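Long-range contact in cellulose hydrolase (Bacillus licheniformis, PDB 4YZT), which hydrolyses internal beta-1,4-glucosidic bonds of cellulose as a tri-modular family 5 endoglucanase: residues Ile346-Ile359 with Lys389-Leu402. Residues are numbered along the deposited sequence; the frame is centred on the assembly and turned at random.
Sequences IKKGQSISDQTVDI and KTVSIKASCLAKLL. With EDO (1,2-ethanediol), chain C.
V357 and V391 face each other as an antiparallel hydrogen-bonded pair, V391 O taking the amide of V357 N at 2.8 Å and V357 O receiving V391 N with an N-H...O angle of 174°. Beside this buried pair, I359 CD1 leans on V391 CG2 at 4.0 Å; farther along, L398 CD1 touches Q355 CB at 3.6 Å. At the start of helix 395-401, D354 OD1 takes A395 N at 2.7 Å on its anti side, somewhat out of the carboxylate plane. With CG beside its own backbone N (chi1 -64°), D354 reaches past the N-cap residue K394, whose NZ makes a long salt bridge to OD2. I352 meets L402 tip to tip, CD1 to CD1 at 3.7 Å, while its CG2 packs on A395 and L398. Cutting I352 back to alanine removes CD1 and CG2, which is likely to leave L402 CD1 with I346 alone of its two isoleucine neighbours and to open a gap beside L398 CB. The opposite sheet face, with T356, D358, T390 and S392, is the solvent side: one water joins T356 OG1 to S392 OG, another links D358 OD1, K389 O and T390 OG1. Within the X2 carbohydrate-binding domain, strand 355-360 runs between strands 338-347 and 390-393, and L398 of helix 395-401 packs, as does L402, against I428 of strand 424-431.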
loop_
_atom_site.group_PDB
_atom_site.type_symbol
_atom_site.label_atom_id
_atom_site.label_comp_id
_atom_site.label_asym_id
_atom_site.label_seq_id
_atom_site.Cartn_x
_atom_site.Cartn_y
_atom_site.Cartn_z
ATOM N N ILE A 346 -7.952 -15.515 22.428
ATOM C CA ILE A 346 -8.392 -16.177 23.650
ATOM C C ILE A 346 -7.177 -16.844 24.300
ATOM O O ILE A 346 -6.469 -17.617 23.655
ATOM C CB ILE A 346 -9.515 -17.218 23.357
ATOM C CG1 ILE A 346 -10.793 -16.498 22.920
ATOM C CG2 ILE A 346 -9.797 -18.086 24.580
ATOM C CD1 ILE A 346 -11.803 -17.397 22.280
ATOM N N LYS A 347 -6.925 -16.540 25.569
ATOM C CA LYS A 347 -5.748 -17.088 26.223
ATOM C C LYS A 347 -6.014 -18.499 26.713
ATOM O O LYS A 347 -7.087 -18.791 27.250
ATOM C CB LYS A 347 -5.310 -16.207 27.390
ATOM C CG LYS A 347 -4.009 -16.645 28.046
ATOM C CD LYS A 347 -3.458 -15.546 28.922
ATOM C CE LYS A 347 -2.145 -15.951 29.572
ATOM N NZ LYS A 347 -1.623 -14.870 30.443
ATOM N N LYS A 348 -5.028 -19.371 26.512
ATOM C CA LYS A 348 -5.091 -20.743 26.977
ATOM C C LYS A 348 -5.426 -20.773 28.459
ATOM O O LYS A 348 -4.747 -20.143 29.265
ATOM C CB LYS A 348 -3.754 -21.447 26.720
ATOM C CG LYS A 348 -3.806 -22.959 26.725
ATOM C CD LYS A 348 -2.643 -23.514 25.912
ATOM C CE LYS A 348 -2.575 -25.027 25.973
ATOM N NZ LYS A 348 -1.406 -25.537 25.198
ATOM N N GLY A 349 -6.487 -21.487 28.812
ATOM C CA GLY A 349 -6.860 -21.646 30.205
ATOM C C GLY A 349 -7.877 -20.631 30.710
ATOM O O GLY A 349 -8.499 -20.854 31.742
ATOM N N GLN A 350 -8.051 -19.519 30.004
ATOM C CA GLN A 350 -8.918 -18.463 30.513
ATOM C C GLN A 350 -10.365 -18.946 30.633
ATOM O O GLN A 350 -10.763 -19.909 29.971
ATOM C CB GLN A 350 -8.849 -17.215 29.625
ATOM C CG GLN A 350 -9.732 -17.260 28.388
ATOM C CD GLN A 350 -9.895 -15.886 27.716
ATOM O OE1 GLN A 350 -8.936 -15.298 27.205
ATOM N NE2 GLN A 350 -11.124 -15.379 27.711
ATOM N N SER A 351 -11.142 -18.303 31.499
ATOM C CA SER A 351 -12.569 -18.595 31.563
ATOM C C SER A 351 -13.229 -18.042 30.298
ATOM O O SER A 351 -12.852 -16.970 29.808
ATOM C CB SER A 351 -13.207 -17.997 32.821
ATOM O OG SER A 351 -13.117 -16.581 32.803
ATOM N N ILE A 352 -14.195 -18.766 29.747
ATOM C CA ILE A 352 -14.802 -18.306 28.504
ATOM C C ILE A 352 -16.197 -17.735 28.746
ATOM O O ILE A 352 -17.009 -18.329 29.454
ATOM C CB ILE A 352 -14.869 -19.434 27.466
ATOM C CG1 ILE A 352 -13.456 -19.943 27.170
ATOM C CG2 ILE A 352 -15.534 -18.953 26.187
ATOM C CD1 ILE A 352 -13.425 -21.190 26.325
ATOM N N SER A 353 -16.457 -16.568 28.164
ATOM C CA SER A 353 -17.759 -15.927 28.291
ATOM C C SER A 353 -18.233 -15.511 26.917
ATOM O O SER A 353 -17.486 -15.628 25.941
ATOM C CB SER A 353 -17.690 -14.717 29.227
ATOM O OG SER A 353 -16.812 -13.729 28.713
ATOM N N ASP A 354 -19.469 -15.029 26.833
ATOM C CA ASP A 354 -19.999 -14.567 25.557
ATOM C C ASP A 354 -19.102 -13.464 25.004
ATOM O O ASP A 354 -18.524 -12.679 25.759
ATOM C CB ASP A 354 -21.437 -14.074 25.706
ATOM C CG ASP A 354 -22.391 -15.177 26.127
ATOM O OD1 ASP A 354 -22.017 -16.363 26.029
ATOM O OD2 ASP A 354 -23.516 -14.856 26.562
ATOM N N GLN A 355 -18.979 -13.429 23.679
ATOM C CA GLN A 355 -18.101 -12.490 23.001
ATOM C C GLN A 355 -18.889 -11.527 22.129
ATOM O O GLN A 355 -19.676 -11.958 21.297
ATOM C CB GLN A 355 -17.090 -13.235 22.134
ATOM C CG GLN A 355 -16.215 -12.321 21.314
ATOM C CD GLN A 355 -15.310 -11.479 22.185
ATOM O OE1 GLN A 355 -14.806 -11.952 23.214
ATOM N NE2 GLN A 355 -15.103 -10.223 21.791
ATOM N N THR A 356 -18.663 -10.234 22.307
ATOM C CA THR A 356 -19.348 -9.240 21.497
ATOM C C THR A 356 -18.510 -8.871 20.281
ATOM O O THR A 356 -17.293 -8.668 20.378
ATOM C CB THR A 356 -19.688 -7.976 22.327
ATOM O OG1 THR A 356 -20.640 -8.323 23.345
ATOM C CG2 THR A 356 -20.295 -6.884 21.452
ATOM N N VAL A 357 -19.172 -8.831 19.126
ATOM C CA VAL A 357 -18.577 -8.331 17.896
ATOM C C VAL A 357 -19.428 -7.168 17.411
ATOM O O VAL A 357 -20.620 -7.333 17.152
ATOM C CB VAL A 357 -18.504 -9.413 16.797
ATOM C CG1 VAL A 357 -17.744 -8.902 15.579
ATOM C CG2 VAL A 357 -17.849 -10.673 17.326
ATOM N N ASP A 358 -18.824 -5.987 17.310
ATOM C CA ASP A 358 -19.522 -4.814 16.807
ATOM C C ASP A 358 -19.353 -4.692 15.298
ATOM O O ASP A 358 -18.280 -4.956 14.759
ATOM C CB ASP A 358 -19.017 -3.544 17.498
ATOM C CG ASP A 358 -19.335 -3.522 18.985
ATOM O OD1 ASP A 358 -20.492 -3.823 19.361
ATOM O OD2 ASP A 358 -18.426 -3.198 19.778
ATOM N N ILE A 359 -20.414 -4.281 14.612
ATOM C CA ILE A 359 -20.365 -4.142 13.158
ATOM C C ILE A 359 -20.698 -2.718 12.708
ATOM O O ILE A 359 -21.784 -2.212 12.990
ATOM C CB ILE A 359 -21.341 -5.124 12.470
ATOM C CG1 ILE A 359 -21.197 -6.536 13.044
ATOM C CG2 ILE A 359 -21.131 -5.126 10.960
ATOM C CD1 ILE A 359 -22.154 -7.526 12.418
ATOM N N LYS A 389 -26.377 -4.530 14.487
ATOM C CA LYS A 389 -24.984 -4.106 14.401
ATOM C C LYS A 389 -24.157 -4.595 15.585
ATOM O O LYS A 389 -23.008 -4.184 15.758
ATOM C CB LYS A 389 -24.894 -2.581 14.295
ATOM C CG LYS A 389 -25.564 -1.816 15.420
ATOM C CD LYS A 389 -25.578 -0.316 15.123
ATOM C CE LYS A 389 -26.223 0.466 16.264
ATOM N NZ LYS A 389 -26.302 1.926 15.982
ATOM N N THR A 390 -24.753 -5.464 16.398
ATOM C CA THR A 390 -24.061 -6.025 17.553
ATOM C C THR A 390 -24.363 -7.508 17.653
ATOM O O THR A 390 -25.517 -7.903 17.810
ATOM C CB THR A 390 -24.474 -5.340 18.862
ATOM O OG1 THR A 390 -24.761 -3.959 18.613
ATOM C CG2 THR A 390 -23.365 -5.461 19.901
ATOM N N VAL A 391 -23.318 -8.319 17.560
ATOM C CA VAL A 391 -23.463 -9.763 17.592
ATOM C C VAL A 391 -22.854 -10.333 18.873
ATOM O O VAL A 391 -21.739 -9.981 19.251
ATOM C CB VAL A 391 -22.801 -10.404 16.358
ATOM C CG1 VAL A 391 -22.637 -11.903 16.540
ATOM C CG2 VAL A 391 -23.609 -10.080 15.097
ATOM N N SER A 392 -23.603 -11.195 19.551
ATOM C CA SER A 392 -23.077 -11.887 20.717
ATOM C C SER A 392 -22.831 -13.356 20.398
ATOM O O SER A 392 -23.777 -14.129 20.257
ATOM C CB SER A 392 -24.037 -11.766 21.897
ATOM O OG SER A 392 -23.611 -12.585 22.974
ATOM N N ILE A 393 -21.564 -13.739 20.267
ATOM C CA ILE A 393 -21.225 -15.143 20.080
ATOM C C ILE A 393 -21.252 -15.815 21.448
ATOM O O ILE A 393 -20.499 -15.421 22.337
ATOM C CB ILE A 393 -19.832 -15.329 19.439
ATOM C CG1 ILE A 393 -19.634 -14.376 18.252
ATOM C CG2 ILE A 393 -19.619 -16.783 19.033
ATOM C CD1 ILE A 393 -20.390 -14.775 17.010
ATOM N N LYS A 394 -22.116 -16.813 21.620
ATOM C CA LYS A 394 -22.286 -17.470 22.919
ATOM C C LYS A 394 -21.058 -18.276 23.333
ATOM O O LYS A 394 -20.357 -18.841 22.496
ATOM C CB LYS A 394 -23.523 -18.375 22.910
ATOM C CG LYS A 394 -24.818 -17.628 22.631
ATOM C CD LYS A 394 -24.906 -16.354 23.466
ATOM C CE LYS A 394 -26.060 -15.478 23.012
ATOM N NZ LYS A 394 -26.051 -14.118 23.629
ATOM N N ALA A 395 -20.809 -18.303 24.640
ATOM C CA ALA A 395 -19.634 -18.951 25.218
ATOM C C ALA A 395 -19.536 -20.424 24.827
ATOM O O ALA A 395 -18.464 -20.921 24.501
ATOM C CB ALA A 395 -19.660 -18.813 26.733
ATOM N N SER A 396 -20.667 -21.115 24.849
ATOM C CA SER A 396 -20.696 -22.516 24.472
ATOM C C SER A 396 -20.260 -22.724 23.025
ATOM O O SER A 396 -19.571 -23.697 22.719
ATOM C CB SER A 396 -22.095 -23.084 24.702
ATOM O OG SER A 396 -23.072 -22.129 24.333
ATOM N N CYS A 397 -20.646 -21.809 22.137
ATOM C CA CYS A 397 -20.204 -21.890 20.751
ATOM C C CYS A 397 -18.698 -21.643 20.648
ATOM O O CYS A 397 -17.990 -22.398 19.985
ATOM C CB CYS A 397 -20.971 -20.895 19.869
ATOM S SG CYS A 397 -20.349 -20.769 18.166
ATOM N N LEU A 398 -18.205 -20.599 21.311
ATOM C CA LEU A 398 -16.768 -20.314 21.328
ATOM C C LEU A 398 -15.940 -21.506 21.791
ATOM O O LEU A 398 -14.872 -21.777 21.243
ATOM C CB LEU A 398 -16.456 -19.125 22.236
ATOM C CG LEU A 398 -16.647 -17.720 21.692
ATOM C CD1 LEU A 398 -16.386 -16.733 22.812
ATOM C CD2 LEU A 398 -15.698 -17.474 20.523
ATOM N N ALA A 399 -16.432 -22.203 22.812
ATOM C CA ALA A 399 -15.720 -23.349 23.370
ATOM C C ALA A 399 -15.543 -24.439 22.319
ATOM O O ALA A 399 -14.475 -25.033 22.206
ATOM C CB ALA A 399 -16.453 -23.893 24.584
ATOM N N LYS A 400 -16.585 -24.681 21.534
ATOM C CA LYS A 400 -16.517 -25.697 20.493
ATOM C C LYS A 400 -15.491 -25.320 19.422
ATOM O O LYS A 400 -14.739 -26.168 18.948
ATOM C CB LYS A 400 -17.898 -25.918 19.868
ATOM N N LEU A 401 -15.449 -24.042 19.058
ATOM C CA LEU A 401 -14.558 -23.584 17.997
ATOM C C LEU A 401 -13.083 -23.668 18.380
ATOM O O LEU A 401 -12.217 -23.826 17.520
ATOM C CB LEU A 401 -14.902 -22.148 17.604
ATOM C CG LEU A 401 -16.298 -21.928 17.027
ATOM C CD1 LEU A 401 -16.517 -20.452 16.753
ATOM C CD2 LEU A 401 -16.464 -22.753 15.764
ATOM N N LEU A 402 -12.798 -23.555 19.672
ATOM C CA LEU A 402 -11.418 -23.532 20.144
ATOM C C LEU A 402 -10.761 -24.907 20.091
ATOM O O LEU A 402 -11.402 -25.930 20.357
ATOM C CB LEU A 402 -11.361 -22.971 21.566
ATOM C CG LEU A 402 -11.572 -21.458 21.646
ATOM C CD1 LEU A 402 -11.681 -20.996 23.091
ATOM C CD2 LEU A 402 -10.441 -20.730 20.933
HETATM C C1 EDO C . -8.954 -22.326 26.104
HETATM O O1 EDO C . -7.838 -22.840 26.844
HETATM C C2 EDO C . -9.731 -21.357 26.988
HETATM O O2 EDO C . -10.122 -22.026 28.196
HETATM O O HOH W 1 -21.999 -10.713 24.413
HETATM O O HOH W 2 -22.390 -2.303 17.923
#